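Local atomic coordinates of transcriptional regulator, PadR family (Enterococcus faecalis, PDB entry 3HHH), a protein that probably binds DNA through a winged helix-turn-helix domain and regulates transcription as a member of the PadR family. Residues W61-K66 with F77-S82; V18-Q23 with A86-F91. All blocks are in the same frame, centred on the assembly; numbering follows the deposited sequence.

Contact 1: W61-K66 with F77-S82; sequences WVIAEK and FYRLTS
Glu-65 and Arg-79 meet diagonally, on one face of the beta hairpin that forms the wing of this winged helix-turn-helix domain. Their strands, 62-66 and 77-80, run antiparallel at 156°, and Ile-63 with Arg-79 and Glu-65 with Phe-77 are the hydrogen-bonded pairs. Arg-79 carries CG between its backbone N and carbonyl carbon (chi1 57°), and its chain then extends to NE. NH1 donates to Glu-65 OE1 at 3.0 Å in a salt bridge; OE1 is met from above the carboxylate plane, and the carboxylate and guanidinium planes stand 49° apart. Ile-63 CG2 lies over one face of the same guanidinium, 4.1 Å from Arg-79 NH2. On the other face of the sheet the Tyr-78 ring, set obliquely, receives Ala-64 CB at CE1 (3.7 Å). Val-62 and Leu-80, a non-hydrogen-bonded pair whose side chains diverge, still touch through CG1 and CD2, and both continue onto Ile-22 of helix 13-24. Thr-81 is the N-cap of helix 82-106: its OG1 hydrogen-bonds Ser-83 OG and caps Gly-84 N. Its methyl CG2 packs 3.5 Å from Ile-63 CG1, while Thr-81 N donates to Trp-61 O at 2.9 Å, from above the carbonyl plane.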
loop_
_atom_site.group_PDB
_atom_site.type_symbol
_atom_site.label_atom_id
_atom_site.label_comp_id
_atom_site.label_asym_id
_atom_site.label_seq_id
_atom_site.Cartn_x
_atom_site.Cartn_y
_atom_site.Cartn_z
ATOM N N TRP B 61 1.229 -14.347 14.827
ATOM C CA TRP B 61 -0.024 -14.274 14.076
ATOM C C TRP B 61 -0.215 -15.547 13.249
ATOM O O TRP B 61 -1.343 -15.928 12.939
ATOM C CB TRP B 61 -0.049 -13.032 13.184
ATOM C CG TRP B 61 -0.037 -11.757 13.968
ATOM C CD1 TRP B 61 -0.837 -11.443 15.028
ATOM C CD2 TRP B 61 0.811 -10.621 13.754
ATOM N NE1 TRP B 61 -0.539 -10.185 15.491
ATOM C CE2 TRP B 61 0.469 -9.657 14.727
ATOM C CE3 TRP B 61 1.826 -10.324 12.836
ATOM C CZ2 TRP B 61 1.108 -8.415 14.810
ATOM C CZ3 TRP B 61 2.462 -9.088 12.921
ATOM C CH2 TRP B 61 2.100 -8.152 13.902
ATOM N N VAL B 62 0.894 -16.199 12.900
ATOM C CA VAL B 62 0.866 -17.524 12.286
ATOM C C VAL B 62 1.719 -18.498 13.101
ATOM O O VAL B 62 2.697 -18.094 13.729
ATOM C CB VAL B 62 1.390 -17.492 10.830
ATOM C CG1 VAL B 62 0.536 -16.558 9.971
ATOM C CG2 VAL B 62 2.863 -17.076 10.783
ATOM N N ILE B 63 1.326 -19.770 13.110
ATOM C CA ILE B 63 2.166 -20.845 13.631
ATOM C C ILE B 63 2.814 -21.551 12.448
ATOM O O ILE B 63 2.181 -21.729 11.408
ATOM C CB ILE B 63 1.362 -21.895 14.430
ATOM C CG1 ILE B 63 0.591 -21.236 15.575
ATOM C CG2 ILE B 63 2.298 -22.973 14.982
ATOM C CD1 ILE B 63 -0.265 -22.203 16.376
ATOM N N ALA B 64 4.074 -21.951 12.618
ATOM C CA ALA B 64 4.824 -22.667 11.587
ATOM C C ALA B 64 5.205 -24.061 12.078
ATOM O O ALA B 64 5.547 -24.251 13.248
ATOM C CB ALA B 64 6.071 -21.886 11.211
ATOM N N GLU B 65 5.150 -25.034 11.177
ATOM C CA GLU B 65 5.436 -26.419 11.534
ATOM C C GLU B 65 5.778 -27.225 10.285
ATOM O O GLU B 65 5.235 -26.967 9.209
ATOM C CB GLU B 65 4.237 -27.009 12.289
ATOM C CG GLU B 65 3.997 -28.496 12.107
ATOM C CD GLU B 65 2.732 -28.946 12.802
ATOM O OE1 GLU B 65 1.673 -28.980 12.140
ATOM O OE2 GLU B 65 2.792 -29.243 14.015
ATOM N N LYS B 66 6.679 -28.194 10.436
ATOM C CA LYS B 66 7.198 -28.954 9.302
ATOM C C LYS B 66 6.481 -30.283 9.110
ATOM O O LYS B 66 6.316 -31.052 10.056
ATOM C CB LYS B 66 8.691 -29.218 9.468
ATOM C CG LYS B 66 9.534 -27.976 9.633
ATOM C CD LYS B 66 10.986 -28.265 9.300
ATOM C CE LYS B 66 11.906 -27.190 9.830
ATOM N NZ LYS B 66 13.319 -27.479 9.482
ATOM N N PHE B 77 5.054 -25.460 6.941
ATOM C CA PHE B 77 3.649 -25.140 6.677
ATOM C C PHE B 77 3.096 -24.168 7.719
ATOM O O PHE B 77 3.473 -24.231 8.891
ATOM C CB PHE B 77 2.804 -26.417 6.664
ATOM C CG PHE B 77 3.019 -27.273 5.448
ATOM C CD1 PHE B 77 2.251 -27.088 4.309
ATOM C CD2 PHE B 77 3.986 -28.268 5.445
ATOM C CE1 PHE B 77 2.441 -27.878 3.184
ATOM C CE2 PHE B 77 4.186 -29.065 4.321
ATOM C CZ PHE B 77 3.412 -28.865 3.188
ATOM N N TYR B 78 2.188 -23.292 7.288
ATOM C CA TYR B 78 1.665 -22.217 8.139
ATOM C C TYR B 78 0.153 -22.288 8.348
ATOM O O TYR B 78 -0.578 -22.821 7.515
ATOM C CB TYR B 78 2.008 -20.850 7.536
ATOM C CG TYR B 78 3.485 -20.559 7.449
ATOM C CD1 TYR B 78 4.135 -19.844 8.453
ATOM C CD2 TYR B 78 4.235 -20.993 6.360
ATOM C CE1 TYR B 78 5.497 -19.572 8.374
ATOM C CE2 TYR B 78 5.597 -20.727 6.272
ATOM C CZ TYR B 78 6.221 -20.016 7.279
ATOM O OH TYR B 78 7.569 -19.754 7.185
ATOM N N ARG B 79 -0.301 -21.728 9.465
ATOM C CA ARG B 79 -1.726 -21.562 9.737
ATOM C C ARG B 79 -1.932 -20.374 10.674
ATOM O O ARG B 79 -1.062 -20.051 11.483
ATOM C CB ARG B 79 -2.331 -22.839 10.338
ATOM C CG ARG B 79 -1.655 -23.332 11.618
ATOM C CD ARG B 79 -2.154 -24.715 12.026
ATOM N NE ARG B 79 -1.416 -25.253 13.177
ATOM C CZ ARG B 79 -0.332 -26.035 13.113
ATOM N NH1 ARG B 79 0.186 -26.405 11.944
ATOM N NH2 ARG B 79 0.244 -26.454 14.238
ATOM N N LEU B 80 -3.082 -19.719 10.550
ATOM C CA LEU B 80 -3.380 -18.535 11.349
ATOM C C LEU B 80 -3.680 -18.887 12.799
ATOM O O LEU B 80 -4.374 -19.861 13.082
ATOM C CB LEU B 80 -4.577 -17.779 10.767
ATOM C CG LEU B 80 -4.408 -17.143 9.387
ATOM C CD1 LEU B 80 -5.616 -16.273 9.089
ATOM C CD2 LEU B 80 -3.118 -16.329 9.298
ATOM N N THR B 81 -3.147 -18.083 13.711
ATOM C CA THR B 81 -3.542 -18.136 15.110
ATOM C C THR B 81 -4.853 -17.365 15.253
ATOM O O THR B 81 -5.352 -16.797 14.282
ATOM C CB THR B 81 -2.471 -17.496 16.011
ATOM O OG1 THR B 81 -2.261 -16.133 15.611
ATOM C CG2 THR B 81 -1.161 -18.252 15.904
ATOM N N SER B 82 -5.409 -17.343 16.458
ATOM C CA SER B 82 -6.596 -16.534 16.730
ATOM C C SER B 82 -6.276 -15.043 16.597
ATOM O O SER B 82 -7.082 -14.273 16.068
ATOM C CB SER B 82 -7.148 -16.838 18.123
ATOM O OG SER B 82 -7.662 -18.157 18.178
#

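Contact 2: V18-Q23 with A86-F91; sequences VLAIIQ and AELADF
Leu-88 projects from helix 82-106 onto helix 13-24 and touches Leu-19, Ala-20 and Gln-23, which makes it the centre of the contact. The short helical segments 18-23 and 86-91 approach to 9.7 Å between axes, their directions 126° apart, and the nearest CA atoms are those of Leu-19 and Leu-88, at 6.2 Å. On the buried side, Leu-88 has CG anti to its backbone N (chi1 177°), and its two methyls divide the work. CD1 sits against the helix backbone, 3.8 Å from Ala-20 N, and has Leu-19 CB and Ala-20 CB each at 4.1 Å. Beside it, Leu-19 CD1 rests on the aliphatic part of Glu-87, 3.9 Å from CG, before the Glu-87 chain bends at chi2 (85°) and carries its carboxylate away from helix 13-24. Leu-80 of the hairpin and Leu-56 of helix 46-58 also pack on Leu-19.

The solvent side is thinner and rests on one exposed residue. Gln-23 extends past the other methyl of Leu-88, CD2, with its amide carbon CD at 3.5 Å; its NE2 hydrogen-bonds to Glu-85 OE1. Only 234 Å² is buried in all, so the segments meet through few side chains. Such packing of an N-terminal helix against the long helix that follows the wing is consistent with the PadR fold, a winged helix-turn-helix domain joined to a C-terminal helix.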
loop_
_atom_site.group_PDB
_atom_site.type_symbol
_atom_site.label_atom_id
_atom_site.label_comp_id
_atom_site.label_asym_id
_atom_site.label_seq_id
_atom_site.Cartn_x
_atom_site.Cartn_y
_atom_site.Cartn_z
ATOM N N VAL B 18 -0.977 -12.145 2.431
ATOM C CA VAL B 18 -0.327 -13.361 2.908
ATOM C C VAL B 18 -1.170 -13.992 4.012
ATOM O O VAL B 18 -1.457 -15.185 3.967
ATOM C CB VAL B 18 1.120 -13.088 3.396
ATOM C CG1 VAL B 18 1.642 -14.243 4.237
ATOM C CG2 VAL B 18 2.034 -12.836 2.204
ATOM N N LEU B 19 -1.585 -13.191 4.988
ATOM C CA LEU B 19 -2.475 -13.690 6.033
ATOM C C LEU B 19 -3.717 -14.318 5.396
ATOM O O LEU B 19 -4.115 -15.429 5.762
ATOM C CB LEU B 19 -2.882 -12.573 7.002
ATOM C CG LEU B 19 -1.810 -12.014 7.944
ATOM C CD1 LEU B 19 -2.435 -10.999 8.896
ATOM C CD2 LEU B 19 -1.119 -13.115 8.728
ATOM N N ALA B 20 -4.297 -13.609 4.427
ATOM C CA ALA B 20 -5.481 -14.069 3.701
ATOM C C ALA B 20 -5.289 -15.456 3.102
ATOM O O ALA B 20 -6.132 -16.339 3.291
ATOM C CB ALA B 20 -5.841 -13.077 2.604
ATOM N N ILE B 21 -4.180 -15.642 2.386
ATOM C CA ILE B 21 -3.879 -16.925 1.744
ATOM C C ILE B 21 -3.750 -18.056 2.768
ATOM O O ILE B 21 -4.300 -19.139 2.572
ATOM C CB ILE B 21 -2.597 -16.850 0.892
ATOM C CG1 ILE B 21 -2.822 -15.960 -0.332
ATOM C CG2 ILE B 21 -2.172 -18.236 0.434
ATOM C CD1 ILE B 21 -1.537 -15.507 -0.998
ATOM N N ILE B 22 -3.042 -17.795 3.863
ATOM C CA ILE B 22 -2.861 -18.791 4.924
ATOM C C ILE B 22 -4.201 -19.183 5.583
ATOM O O ILE B 22 -4.415 -20.355 5.918
ATOM C CB ILE B 22 -1.861 -18.295 6.003
ATOM C CG1 ILE B 22 -0.456 -18.103 5.402
ATOM C CG2 ILE B 22 -1.778 -19.274 7.153
ATOM C CD1 ILE B 22 0.496 -17.301 6.288
ATOM N N GLN B 23 -5.096 -18.208 5.755
ATOM C CA GLN B 23 -6.429 -18.464 6.325
ATOM C C GLN B 23 -7.217 -19.486 5.510
ATOM O O GLN B 23 -7.911 -20.335 6.063
ATOM C CB GLN B 23 -7.251 -17.173 6.388
ATOM C CG GLN B 23 -8.488 -17.266 7.286
ATOM C CD GLN B 23 -9.535 -16.208 6.967
ATOM O OE1 GLN B 23 -9.829 -15.940 5.800
ATOM N NE2 GLN B 23 -10.106 -15.609 8.005
ATOM N N ALA B 86 -7.642 -12.290 13.805
ATOM C CA ALA B 86 -7.997 -10.940 14.251
ATOM C C ALA B 86 -7.292 -9.851 13.435
ATOM O O ALA B 86 -7.921 -8.867 13.035
ATOM C CB ALA B 86 -7.675 -10.773 15.735
ATOM N N GLU B 87 -5.993 -10.033 13.196
ATOM C CA GLU B 87 -5.200 -9.097 12.395
ATOM C C GLU B 87 -5.723 -9.019 10.956
ATOM O O GLU B 87 -5.788 -7.938 10.372
ATOM C CB GLU B 87 -3.719 -9.507 12.397
ATOM C CG GLU B 87 -2.748 -8.434 11.875
ATOM C CD GLU B 87 -2.310 -7.412 12.935
ATOM O OE1 GLU B 87 -2.848 -7.433 14.072
ATOM O OE2 GLU B 87 -1.414 -6.588 12.622
ATOM N N LEU B 88 -6.094 -10.168 10.390
ATOM C CA LEU B 88 -6.632 -10.225 9.029
ATOM C C LEU B 88 -7.978 -9.493 8.943
ATOM O O LEU B 88 -8.196 -8.686 8.039
ATOM C CB LEU B 88 -6.768 -11.683 8.570
ATOM C CG LEU B 88 -7.377 -11.953 7.189
ATOM C CD1 LEU B 88 -6.639 -11.192 6.099
ATOM C CD2 LEU B 88 -7.374 -13.449 6.897
ATOM N N ALA B 89 -8.868 -9.765 9.893
ATOM C CA ALA B 89 -10.146 -9.057 9.975
ATOM C C ALA B 89 -9.913 -7.552 10.025
ATOM O O ALA B 89 -10.651 -6.779 9.415
ATOM C CB ALA B 89 -10.932 -9.509 11.200
ATOM N N ASP B 90 -8.877 -7.149 10.751
ATOM C CA ASP B 90 -8.526 -5.744 10.891
ATOM C C ASP B 90 -7.977 -5.182 9.579
ATOM O O ASP B 90 -8.221 -4.017 9.252
ATOM C CB ASP B 90 -7.497 -5.565 12.010
ATOM C CG ASP B 90 -7.397 -4.131 12.482
ATOM O OD1 ASP B 90 -8.393 -3.612 13.032
ATOM O OD2 ASP B 90 -6.324 -3.519 12.308
ATOM N N PHE B 91 -7.237 -6.005 8.837
ATOM C CA PHE B 91 -6.674 -5.579 7.555
ATOM C C PHE B 91 -7.766 -5.259 6.541
ATOM O O PHE B 91 -7.725 -4.211 5.895
ATOM C CB PHE B 91 -5.712 -6.632 6.981
ATOM C CG PHE B 91 -5.477 -6.492 5.498
ATOM C CD1 PHE B 91 -4.856 -5.366 4.985
ATOM C CD2 PHE B 91 -5.893 -7.487 4.614
ATOM C CE1 PHE B 91 -4.647 -5.231 3.616
ATOM C CE2 PHE B 91 -5.686 -7.361 3.244
ATOM C CZ PHE B 91 -5.060 -6.233 2.747
#

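In the fold
Contact 1 is nested in sequence inside the loop closed by contact 2: helix 13-24 precedes helices 29-37 and 46-58, then come the hairpin strands 62-69 and 74-80 and, directly after them, helix 82-106. The centres of the two contacts lie about 12 Å apart, and the contacts touch. Leu-80 CD1 lies 3.7 Å from Leu-19 O, and the Leu-80 side chain also packs on Leu-88 of helix 82-106, so this residue links the wing to both helices of contact 2. The strand pair and the helix that follows it are thus packed back onto helix 13-24. Contact 2 also borders the second subunit, whose Lys-5 packs on Glu-87, whereas no other chain of the assembly touches contact 1.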